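Spore coat polysaccharide biosynthesis protein SpsE (PDB 1VLI) takes part in spore coat polysaccharide biosynthesis, probably as a synthase of the N-acylneuraminate-9-phosphate type. Local coordinates at residues I145-A155 / D172-E183. Numbering follows the deposited sequence.
Sequences INHLPLLKYVA and DVHEAWRTIRAE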
ATOM      1  N   ILE A 145      -1.081  -6.799  -3.435  1.00 53.44           N
ATOM      2  CA  ILE A 145      -2.078  -6.583  -4.485  1.00 52.37           C
ATOM      3  C   ILE A 145      -2.863  -7.854  -4.831  1.00 53.60           C
ATOM      4  O   ILE A 145      -3.983  -7.782  -5.336  1.00 58.63           O
ATOM      5  CB  ILE A 145      -1.460  -5.969  -5.751  1.00 52.89           C
ATOM      6  CG1 ILE A 145      -2.557  -5.403  -6.629  1.00 45.14           C
ATOM      7  CG2 ILE A 145      -0.556  -6.997  -6.550  1.00 52.90           C
ATOM      8  CD1 ILE A 145      -2.001  -4.479  -7.725  1.00 54.72           C
ATOM      9  N   ASN A 146      -2.294  -9.016  -4.530  1.00 53.02           N
ATOM     10  CA  ASN A 146      -2.918 -10.291  -4.892  1.00 53.40           C
ATOM     11  C   ASN A 146      -3.341 -11.065  -3.661  1.00 53.00           C
ATOM     12  O   ASN A 146      -3.649 -12.248  -3.755  1.00 56.11           O
ATOM     13  CB  ASN A 146      -1.975 -11.135  -5.789  1.00 50.96           C
ATOM     14  CG  ASN A 146      -0.792 -11.706  -5.018  1.00 59.97           C
ATOM     15  OD1 ASN A 146      -0.426 -11.183  -3.953  1.00 51.13           O
ATOM     16  ND2 ASN A 146      -0.179 -12.785  -5.546  1.00 52.77           N
ATOM     17  N   HIS A 147      -3.379 -10.400  -2.507  1.00 51.83           N
ATOM     18  CA  HIS A 147      -3.855 -11.042  -1.304  1.00 54.59           C
ATOM     19  C   HIS A 147      -5.353 -10.895  -1.306  1.00 57.47           C
ATOM     20  O   HIS A 147      -5.944 -10.083  -0.547  1.00 62.19           O
ATOM     21  CB  HIS A 147      -3.262 -10.386  -0.061  1.00 56.56           C
ATOM     22  CG  HIS A 147      -3.453 -11.180   1.186  1.00 54.24           C
ATOM     23  ND1 HIS A 147      -4.454 -12.121   1.331  1.00 56.68           N
ATOM     24  CD2 HIS A 147      -2.762 -11.180   2.350  1.00 48.92           C
ATOM     25  CE1 HIS A 147      -4.371 -12.665   2.531  1.00 54.19           C
ATOM     26  NE2 HIS A 147      -3.360 -12.105   3.174  1.00 51.45           N
ATOM     27  N   LEU A 148      -5.971 -11.706  -2.150  1.00 55.17           N
ATOM     28  CA  LEU A 148      -7.392 -11.602  -2.431  1.00 54.19           C
ATOM     29  C   LEU A 148      -8.269 -11.864  -1.203  1.00 54.58           C
ATOM     30  O   LEU A 148      -9.237 -11.136  -0.995  1.00 55.73           O
ATOM     31  CB  LEU A 148      -7.785 -12.478  -3.634  1.00 52.42           C
ATOM     32  CG  LEU A 148      -7.051 -12.252  -4.980  1.00 45.91           C
ATOM     33  CD1 LEU A 148      -7.860 -12.937  -6.048  1.00 52.25           C
ATOM     34  CD2 LEU A 148      -6.823 -10.755  -5.382  1.00 44.97           C
ATOM     35  N   PRO A 149      -7.960 -12.862  -0.376  1.00 55.37           N
ATOM     36  CA  PRO A 149      -8.721 -13.031   0.878  1.00 56.73           C
ATOM     37  C   PRO A 149      -8.634 -11.780   1.772  1.00 58.73           C
ATOM     38  O   PRO A 149      -9.648 -11.355   2.337  1.00 60.94           O
ATOM     39  CB  PRO A 149      -8.084 -14.270   1.513  1.00 55.09           C
ATOM     40  CG  PRO A 149      -7.480 -15.038   0.298  1.00 55.41           C
ATOM     41  CD  PRO A 149      -6.931 -13.913  -0.526  1.00 56.76           C
ATOM     42  N   LEU A 150      -7.454 -11.160   1.844  1.00 57.23           N
ATOM     43  CA  LEU A 150      -7.322  -9.892   2.547  1.00 55.41           C
ATOM     44  C   LEU A 150      -8.139  -8.780   1.901  1.00 57.09           C
ATOM     45  O   LEU A 150      -8.802  -8.017   2.611  1.00 63.83           O
ATOM     46  CB  LEU A 150      -5.861  -9.462   2.682  1.00 51.77           C
ATOM     47  CG  LEU A 150      -5.643  -8.062   3.287  1.00 60.57           C
ATOM     48  CD1 LEU A 150      -6.113  -7.967   4.810  1.00 47.10           C
ATOM     49  CD2 LEU A 150      -4.219  -7.596   3.114  1.00 55.41           C
ATOM     50  N   LEU A 151      -8.112  -8.668   0.573  1.00 56.90           N
ATOM     51  CA  LEU A 151      -8.850  -7.584  -0.073  1.00 54.66           C
ATOM     52  C   LEU A 151     -10.345  -7.726   0.192  1.00 54.72           C
ATOM     53  O   LEU A 151     -11.033  -6.744   0.354  1.00 56.84           O
ATOM     54  CB  LEU A 151      -8.560  -7.509  -1.591  1.00 52.07           C
ATOM     55  CG  LEU A 151      -7.109  -7.238  -1.995  1.00 59.20           C
ATOM     56  CD1 LEU A 151      -6.945  -7.360  -3.512  1.00 49.16           C
ATOM     57  CD2 LEU A 151      -6.573  -5.869  -1.495  1.00 57.42           C
ATOM     58  N   LYS A 152     -10.836  -8.961   0.209  1.00 57.96           N
ATOM     59  CA  LYS A 152     -12.238  -9.285   0.439  1.00 59.68           C
ATOM     60  C   LYS A 152     -12.604  -8.944   1.883  1.00 60.15           C
ATOM     61  O   LYS A 152     -13.669  -8.408   2.167  1.00 63.10           O
ATOM     62  CB  LYS A 152     -12.409 -10.779   0.188  1.00 57.73           C
ATOM     63  CG  LYS A 152     -13.811 -11.268  -0.092  1.00 65.13           C
ATOM     64  CD  LYS A 152     -13.851 -12.809  -0.086  1.00 67.00           C
ATOM     65  CE  LYS A 152     -15.170 -13.381  -0.649  1.00 87.32           C
ATOM     66  NZ  LYS A 152     -14.969 -14.455  -1.695  1.00 88.96           N
ATOM     67  N   TYR A 153     -11.704  -9.265   2.796  1.00 59.85           N
ATOM     68  CA  TYR A 153     -11.959  -9.132   4.217  1.00 60.23           C
ATOM     69  C   TYR A 153     -12.095  -7.669   4.588  1.00 61.17           C
ATOM     70  O   TYR A 153     -13.031  -7.283   5.277  1.00 61.40           O
ATOM     71  CB  TYR A 153     -10.798  -9.737   4.977  1.00 58.59           C
ATOM     72  CG  TYR A 153     -10.970  -9.807   6.458  1.00 58.82           C
ATOM     73  CD1 TYR A 153     -10.604  -8.736   7.272  1.00 58.58           C
ATOM     74  CD2 TYR A 153     -11.453 -10.950   7.057  1.00 59.75           C
ATOM     75  CE1 TYR A 153     -10.723  -8.796   8.631  1.00 52.35           C
ATOM     76  CE2 TYR A 153     -11.582 -11.025   8.427  1.00 66.69           C
ATOM     77  CZ  TYR A 153     -11.214  -9.943   9.217  1.00 66.85           C
ATOM     78  OH  TYR A 153     -11.327 -10.024  10.596  1.00 62.29           O
ATOM     79  N   VAL A 154     -11.169  -6.854   4.099  1.00 61.80           N
ATOM     80  CA  VAL A 154     -11.211  -5.438   4.360  1.00 60.14           C
ATOM     81  C   VAL A 154     -12.343  -4.742   3.575  1.00 60.82           C
ATOM     82  O   VAL A 154     -13.021  -3.861   4.107  1.00 60.65           O
ATOM     83  CB  VAL A 154      -9.860  -4.795   4.055  1.00 60.97           C
ATOM     84  CG1 VAL A 154      -9.913  -3.336   4.393  1.00 60.47           C
ATOM     85  CG2 VAL A 154      -8.767  -5.460   4.860  1.00 58.36           C
ATOM     86  N   ALA A 155     -12.551  -5.129   2.314  1.00 58.57           N
ATOM     87  CA  ALA A 155     -13.645  -4.533   1.535  1.00 58.31           C
ATOM     88  C   ALA A 155     -14.980  -4.552   2.319  1.00 59.07           C
ATOM     89  O   ALA A 155     -15.773  -3.626   2.212  1.00 60.23           O
ATOM     90  CB  ALA A 155     -13.798  -5.220   0.211  1.00 52.36           C
ATOM     91  N   ASP A 172      -3.507  -7.790 -12.767  1.00 56.73           N
ATOM     92  CA  ASP A 172      -3.445  -7.762 -11.279  1.00 56.94           C
ATOM     93  C   ASP A 172      -4.263  -6.601 -10.723  1.00 57.87           C
ATOM     94  O   ASP A 172      -4.949  -6.719  -9.671  1.00 57.81           O
ATOM     95  CB  ASP A 172      -1.998  -7.611 -10.786  1.00 57.36           C
ATOM     96  CG  ASP A 172      -1.019  -8.537 -11.514  1.00 57.88           C
ATOM     97  OD1 ASP A 172      -1.283  -9.748 -11.566  1.00 55.71           O
ATOM     98  OD2 ASP A 172       0.037  -8.139 -12.056  1.00 63.12           O
ATOM     99  N   VAL A 173      -4.187  -5.472 -11.429  1.00 53.99           N
ATOM    100  CA  VAL A 173      -4.880  -4.272 -10.996  1.00 53.33           C
ATOM    101  C   VAL A 173      -6.385  -4.556 -11.099  1.00 57.39           C
ATOM    102  O   VAL A 173      -7.168  -4.319 -10.149  1.00 57.26           O
ATOM    103  CB  VAL A 173      -4.423  -3.076 -11.801  1.00 51.00           C
ATOM    104  CG1 VAL A 173      -5.199  -1.870 -11.472  1.00 41.75           C
ATOM    105  CG2 VAL A 173      -2.985  -2.784 -11.512  1.00 48.72           C
ATOM    106  N   HIS A 174      -6.758  -5.180 -12.210  1.00 56.80           N
ATOM    107  CA  HIS A 174      -8.142  -5.532 -12.460  1.00 58.01           C
ATOM    108  C   HIS A 174      -8.729  -6.514 -11.460  1.00 59.29           C
ATOM    109  O   HIS A 174      -9.868  -6.338 -11.022  1.00 61.57           O
ATOM    110  CB  HIS A 174      -8.274  -6.089 -13.861  1.00 57.52           C
ATOM    111  CG  HIS A 174      -9.671  -6.460 -14.227  1.00 57.43           C
ATOM    112  ND1 HIS A 174     -10.640  -5.520 -14.499  1.00 61.88           N
ATOM    113  CD2 HIS A 174     -10.254  -7.666 -14.406  1.00 62.23           C
ATOM    114  CE1 HIS A 174     -11.767  -6.132 -14.811  1.00 65.15           C
ATOM    115  NE2 HIS A 174     -11.558  -7.433 -14.772  1.00 66.11           N
ATOM    116  N   GLU A 175      -7.944  -7.530 -11.096  1.00 58.36           N
ATOM    117  CA  GLU A 175      -8.395  -8.599 -10.236  1.00 57.31           C
ATOM    118  C   GLU A 175      -8.568  -8.083  -8.817  1.00 57.73           C
ATOM    119  O   GLU A 175      -9.494  -8.483  -8.109  1.00 59.86           O
ATOM    120  CB  GLU A 175      -7.419  -9.781 -10.267  1.00 54.13           C
ATOM    121  CG  GLU A 175      -7.924 -11.018  -9.543  1.00 51.87           C
ATOM    122  CD  GLU A 175      -7.105 -12.267  -9.829  1.00 59.39           C
ATOM    123  OE1 GLU A 175      -5.973 -12.116 -10.318  1.00 62.85           O
ATOM    124  OE2 GLU A 175      -7.590 -13.401  -9.572  1.00 53.32           O
ATOM    125  N   ALA A 176      -7.659  -7.210  -8.407  1.00 57.31           N
ATOM    126  CA  ALA A 176      -7.725  -6.568  -7.095  1.00 54.04           C
ATOM    127  C   ALA A 176      -8.959  -5.676  -7.028  1.00 58.15           C
ATOM    128  O   ALA A 176      -9.686  -5.661  -6.005  1.00 58.00           O
ATOM    129  CB  ALA A 176      -6.476  -5.769  -6.843  1.00 48.88           C
ATOM    130  N   TRP A 177      -9.197  -4.955  -8.126  1.00 57.85           N
ATOM    131  CA  TRP A 177     -10.332  -4.052  -8.248  1.00 58.85           C
ATOM    132  C   TRP A 177     -11.671  -4.788  -8.155  1.00 61.69           C
ATOM    133  O   TRP A 177     -12.515  -4.455  -7.285  1.00 62.61           O
ATOM    134  CB  TRP A 177     -10.234  -3.266  -9.543  1.00 56.54           C
ATOM    135  CG  TRP A 177     -11.377  -2.294  -9.785  1.00 59.35           C
ATOM    136  CD1 TRP A 177     -11.531  -1.017  -9.259  1.00 61.65           C
ATOM    137  CD2 TRP A 177     -12.510  -2.513 -10.617  1.00 56.38           C
ATOM    138  NE1 TRP A 177     -12.700  -0.453  -9.711  1.00 62.54           N
ATOM    139  CE2 TRP A 177     -13.314  -1.343 -10.558  1.00 61.59           C
ATOM    140  CE3 TRP A 177     -12.926  -3.579 -11.430  1.00 60.02           C
ATOM    141  CZ2 TRP A 177     -14.508  -1.225 -11.259  1.00 63.19           C
ATOM    142  CZ3 TRP A 177     -14.111  -3.471 -12.117  1.00 63.08           C
ATOM    143  CH2 TRP A 177     -14.893  -2.299 -12.040  1.00 67.78           C
ATOM    144  N   ARG A 178     -11.842  -5.785  -9.029  1.00 59.66           N
ATOM    145  CA  ARG A 178     -13.019  -6.652  -9.048  1.00 61.66           C
ATOM    146  C   ARG A 178     -13.338  -7.295  -7.721  1.00 59.26           C
ATOM    147  O   ARG A 178     -14.500  -7.476  -7.393  1.00 60.56           O
ATOM    148  CB  ARG A 178     -12.840  -7.787 -10.056  1.00 59.61           C
ATOM    149  CG  ARG A 178     -13.249  -7.396 -11.451  1.00 80.65           C
ATOM    150  CD  ARG A 178     -13.452  -8.580 -12.386  1.00 99.03           C
ATOM    151  NE  ARG A 178     -14.833  -9.053 -12.370  1.00111.07           N
ATOM    152  CZ  ARG A 178     -15.348  -9.911 -13.243  1.00116.34           C
ATOM    153  NH1 ARG A 178     -14.599 -10.405 -14.225  1.00120.53           N
ATOM    154  NH2 ARG A 178     -16.619 -10.276 -13.141  1.00119.47           N
ATOM    155  N   THR A 179     -12.297  -7.704  -7.007  1.00 56.89           N
ATOM    156  CA  THR A 179     -12.436  -8.399  -5.740  1.00 57.64           C
ATOM    157  C   THR A 179     -13.051  -7.486  -4.663  1.00 57.35           C
ATOM    158  O   THR A 179     -13.831  -7.942  -3.819  1.00 58.66           O
ATOM    159  CB  THR A 179     -11.036  -8.883  -5.283  1.00 59.16           C
ATOM    160  OG1 THR A 179     -10.512  -9.826  -6.225  1.00 59.31           O
ATOM    161  CG2 THR A 179     -11.120  -9.667  -4.021  1.00 50.40           C
ATOM    162  N   ILE A 180     -12.674  -6.210  -4.677  1.00 54.78           N
ATOM    163  CA  ILE A 180     -13.205  -5.240  -3.714  1.00 55.18           C
ATOM    164  C   ILE A 180     -14.621  -4.871  -4.124  1.00 58.85           C
ATOM    165  O   ILE A 180     -15.519  -4.773  -3.275  1.00 60.82           O
ATOM    166  CB  ILE A 180     -12.310  -3.985  -3.645  1.00 52.60           C
ATOM    167  CG1 ILE A 180     -10.911  -4.386  -3.177  1.00 41.47           C
ATOM    168  CG2 ILE A 180     -12.941  -2.891  -2.734  1.00 58.00           C
ATOM    169  CD1 ILE A 180      -9.859  -3.353  -3.538  1.00 40.91           C
ATOM    170  N   ARG A 181     -14.822  -4.670  -5.423  1.00 57.59           N
ATOM    171  CA  ARG A 181     -16.122  -4.309  -5.911  1.00 59.61           C
ATOM    172  C   ARG A 181     -17.144  -5.377  -5.633  1.00 61.00           C
ATOM    173  O   ARG A 181     -18.255  -5.051  -5.223  1.00 64.34           O
ATOM    174  CB  ARG A 181     -16.086  -3.988  -7.384  1.00 60.00           C
ATOM    175  CG  ARG A 181     -15.758  -2.573  -7.616  1.00 66.64           C
ATOM    176  CD  ARG A 181     -16.058  -2.135  -8.988  1.00 87.98           C
ATOM    177  NE  ARG A 181     -17.441  -1.708  -9.178  1.00102.90           N
ATOM    178  CZ  ARG A 181     -17.896  -0.485  -8.933  1.00104.19           C
ATOM    179  NH1 ARG A 181     -17.091   0.462  -8.455  1.00105.42           N
ATOM    180  NH2 ARG A 181     -19.171  -0.210  -9.160  1.00105.99           N
ATOM    181  N   ALA A 182     -16.765  -6.645  -5.811  1.00 58.90           N
ATOM    182  CA  ALA A 182     -17.692  -7.763  -5.620  1.00 57.33           C
ATOM    183  C   ALA A 182     -18.299  -7.809  -4.213  1.00 58.64           C
ATOM    184  O   ALA A 182     -19.343  -8.435  -4.018  1.00 60.16           O
ATOM    185  CB  ALA A 182     -17.010  -9.095  -5.940  1.00 55.23           C
ATOM    186  N   GLU A 183     -17.641  -7.184  -3.233  1.00 58.12           N
ATOM    187  CA  GLU A 183     -18.144  -7.181  -1.846  1.00 58.01           C
ATOM    188  C   GLU A 183     -19.056  -6.003  -1.544  1.00 57.32           C
ATOM    189  O   GLU A 183     -19.442  -5.795  -0.400  1.00 59.94           O
ATOM    190  CB  GLU A 183     -16.995  -7.206  -0.835  1.00 56.16           C
ATOM    191  CG  GLU A 183     -16.110  -8.440  -0.902  1.00 60.06           C
ATOM    192  CD  GLU A 183     -16.884  -9.749  -0.859  1.00 71.30           C
ATOM    193  OE1 GLU A 183     -17.748  -9.905   0.035  1.00 71.03           O
ATOM    194  OE2 GLU A 183     -16.620 -10.633  -1.716  1.00 69.65           O
TER
HETATM  195  O   HOH W   1      -4.389  -8.814  -7.891  1.00 58.02           O
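Leu151 and Ala155 of helix 148-155 pack against Ala176, Thr179 and Ile180 of helix 172-181 in a mostly apolar contact between two neighbouring outer helices of the barrel. The axes approach to 8.6 Å and run 35° apart. Two alanines permit this spacing. Ala155, whose side chain is a single methyl, places its CB 3.9 Å from Ile180 CG2, and beside the equally small Ala176 the larger Leu151 fits in, Leu151 CD1 lying 3.7 Å from Ala176 CB. Ala176 also leaves room for the loop before the first helix, where Ile145 CG1 settles against its methyl and a water donates to both Ile145 O and Asp172 O, 2.8 Å from each, bridging two carbonyls that, both being acceptors, could not bond to each other.

Strand 161-164 lies between the two helices in sequence, as expected of successive beta-alpha units in a TIM barrel of the NeuB family. Its Phe163 touches Ala176 and Ile180 on the barrel side, and its Met161 also touches Ile180, in keeping with the apolar character of that side.

Toward the outer side polar groups enter. Thr179 suits this border because its two branches do different work: chi1 of -63° sets OG1 beside the residue's own backbone N, from where the hydroxyl donates to Glu175 O, one helical turn earlier, and it sends CG2 across to Leu148 O and Leu151 CB. The Glu175 carbonyl also accepts from Thr179 N, on the opposite face of its plane. Leu148 crosses Glu175 at about a right angle, and Leu148 CD1 lies 3.6 Å from Glu175 OE2, the oxygen that forms a salt bridge with Arg350. At the C-terminal end the aliphatic stem of Lys152 lies against the Glu183 carboxylate, Lys152 CG 3.3 Å from Glu183 OE2. Lys152 NZ stays 4.2 Å from the same Glu183 OE2, beyond a salt bridge, and pairs instead with Glu353, whereas Glu183 OE1 engages Arg156.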